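Local coordinates for protein steroid delta-isomerase (Pseudomonas aeruginosa, PDB 3MSO) that is probably an enzyme of the SnoaL-like, NTF2-type family and may act as a steroid delta-isomerase, at residues Ala13-Ala16 with Glu17-Leu21. Residues are numbered along the deposited sequence; the frame is centred on the assembly and turned at random.
Sequences ATLA and EWHGL
Leu15 and His19, one turn apart on helix 9-23, run alongside each other in the same direction, an i/i+4 pair on the N-terminal helix that packs against the curved sheet of this NTF2-like alpha+beta fold. The leucine reaches the CD2 and NE2 atoms of the imidazole: Leu15 CG lies 3.6 Å from His19 CD2, and Leu15 CD1, well off the ring plane, comes equally near His19 NE2, which also bonds weakly to Gln74 OE1. With CG anti to the backbone N (chi1 -180°), Leu15 turns its branch beside its own carbonyl carbon, towards that ring; Leu85 of strand 82-91 touches Leu15, Trp18 and His19 alike. Trp18 makes a lighter contact: its CD1 is 4.2 Å from Leu15 CD1, approached obliquely, while the rest of the indole turns into the interior, meets Phe113 edge-to-face and bonds through NE1 to Tyr71 OH. On the more exposed flank, Glu17 sends its aliphatic part back along the preceding turn, with CG 3.6 Å from Ala13 O. Regular helical bonding sets this spacing. Trp18 N donates to Thr14 O, and the straightest of the four bonds across the segments, from His19 N to Leu15 O, measures 2.8 Å with an N-H...O angle of 162°.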
ATOM      1  N   ALA B  13      13.427  31.802   9.476  1.00 46.83           N
ATOM      2  CA  ALA B  13      14.087  31.491  10.749  1.00 45.95           C
ATOM      3  C   ALA B  13      13.759  30.066  11.223  1.00 47.71           C
ATOM      4  O   ALA B  13      14.663  29.353  11.648  1.00 47.42           O
ATOM      5  CB  ALA B  13      13.684  32.507  11.801  1.00 47.38           C
ATOM      6  N   THR B  14      12.484  29.644  11.104  1.00 43.61           N
ATOM      7  CA  THR B  14      12.028  28.288  11.464  1.00 44.14           C
ATOM      8  C   THR B  14      12.671  27.283  10.528  1.00 48.86           C
ATOM      9  O   THR B  14      13.167  26.266  11.000  1.00 49.15           O
ATOM     10  CB  THR B  14      10.509  28.191  11.408  1.00 44.93           C
ATOM     11  OG1 THR B  14       9.981  29.224  12.222  1.00 40.60           O
ATOM     12  CG2 THR B  14       9.976  26.845  11.889  1.00 40.85           C
ATOM     13  N   LEU B  15      12.675  27.578   9.206  1.00 45.58           N
ATOM     14  CA  LEU B  15      13.296  26.712   8.204  1.00 45.11           C
ATOM     15  C   LEU B  15      14.768  26.502   8.523  1.00 51.16           C
ATOM     16  O   LEU B  15      15.226  25.359   8.514  1.00 52.12           O
ATOM     17  CB  LEU B  15      13.096  27.251   6.782  1.00 43.87           C
ATOM     18  CG  LEU B  15      13.702  26.413   5.665  1.00 47.45           C
ATOM     19  CD1 LEU B  15      13.061  25.057   5.615  1.00 47.21           C
ATOM     20  CD2 LEU B  15      13.593  27.140   4.327  1.00 47.67           C
ATOM     21  N   ALA B  16      15.479  27.590   8.879  1.00 48.49           N
ATOM     22  CA  ALA B  16      16.896  27.563   9.262  1.00 49.46           C
ATOM     23  C   ALA B  16      17.129  26.617  10.446  1.00 56.03           C
ATOM     24  O   ALA B  16      18.089  25.827  10.422  1.00 56.42           O
ATOM     25  CB  ALA B  16      17.373  28.965   9.605  1.00 50.60           C
ATOM     26  N   GLU B  17      16.223  26.682  11.458  1.00 53.29           N
ATOM     27  CA  GLU B  17      16.250  25.840  12.654  1.00 55.56           C
ATOM     28  C   GLU B  17      15.925  24.393  12.286  1.00 59.89           C
ATOM     29  O   GLU B  17      16.571  23.470  12.785  1.00 61.11           O
ATOM     30  CB  GLU B  17      15.261  26.347  13.714  1.00 58.06           C
ATOM     31  CG  GLU B  17      15.812  27.488  14.547  1.00 75.89           C
ATOM     32  CD  GLU B  17      14.870  27.987  15.624  1.00104.44           C
ATOM     33  OE1 GLU B  17      14.675  27.262  16.627  1.00108.84           O
ATOM     34  OE2 GLU B  17      14.346  29.117  15.476  1.00 96.64           O
ATOM     35  N   TRP B  18      14.941  24.198  11.391  1.00 54.88           N
ATOM     36  CA  TRP B  18      14.530  22.880  10.934  1.00 53.65           C
ATOM     37  C   TRP B  18      15.692  22.213  10.211  1.00 58.36           C
ATOM     38  O   TRP B  18      15.967  21.043  10.469  1.00 60.05           O
ATOM     39  CB  TRP B  18      13.284  22.973  10.051  1.00 50.02           C
ATOM     40  CG  TRP B  18      13.047  21.741   9.233  1.00 49.61           C
ATOM     41  CD1 TRP B  18      13.452  21.529   7.949  1.00 51.53           C
ATOM     42  CD2 TRP B  18      12.386  20.540   9.653  1.00 48.84           C
ATOM     43  NE1 TRP B  18      13.066  20.279   7.534  1.00 50.31           N
ATOM     44  CE2 TRP B  18      12.402  19.651   8.557  1.00 51.70           C
ATOM     45  CE3 TRP B  18      11.761  20.135  10.841  1.00 50.66           C
ATOM     46  CZ2 TRP B  18      11.869  18.358   8.631  1.00 50.30           C
ATOM     47  CZ3 TRP B  18      11.209  18.864  10.906  1.00 51.96           C
ATOM     48  CH2 TRP B  18      11.290  17.983   9.820  1.00 51.55           C
ATOM     49  N   HIS B  19      16.387  22.956   9.332  1.00 53.57           N
ATOM     50  CA  HIS B  19      17.543  22.447   8.595  1.00 53.82           C
ATOM     51  C   HIS B  19      18.644  21.993   9.541  1.00 58.61           C
ATOM     52  O   HIS B  19      19.200  20.912   9.327  1.00 59.88           O
ATOM     53  CB  HIS B  19      18.083  23.468   7.578  1.00 54.38           C
ATOM     54  CG  HIS B  19      17.409  23.419   6.246  1.00 56.17           C
ATOM     55  ND1 HIS B  19      17.531  22.324   5.409  1.00 58.04           N
ATOM     56  CD2 HIS B  19      16.638  24.340   5.641  1.00 57.45           C
ATOM     57  CE1 HIS B  19      16.830  22.611   4.325  1.00 56.41           C
ATOM     58  NE2 HIS B  19      16.256  23.804   4.425  1.00 56.39           N
ATOM     59  N   GLY B  20      18.906  22.795  10.588  1.00 54.38           N
ATOM     60  CA  GLY B  20      19.888  22.503  11.627  1.00 55.70           C
ATOM     61  C   GLY B  20      19.556  21.258  12.431  1.00 60.51           C
ATOM     62  O   GLY B  20      20.443  20.479  12.778  1.00 62.56           O
ATOM     63  N   LEU B  21      18.272  21.058  12.727  1.00 56.56           N
ATOM     64  CA  LEU B  21      17.782  19.878  13.441  1.00 57.91           C
ATOM     65  C   LEU B  21      18.003  18.592  12.624  1.00 60.68           C
ATOM     66  O   LEU B  21      18.447  17.586  13.188  1.00 61.06           O
ATOM     67  CB  LEU B  21      16.280  20.029  13.763  1.00 56.95           C
ATOM     68  CG  LEU B  21      15.869  21.023  14.851  1.00 62.48           C
ATOM     69  CD1 LEU B  21      14.372  21.021  15.009  1.00 62.01           C
ATOM     70  CD2 LEU B  21      16.543  20.724  16.196  1.00 64.99           C
TER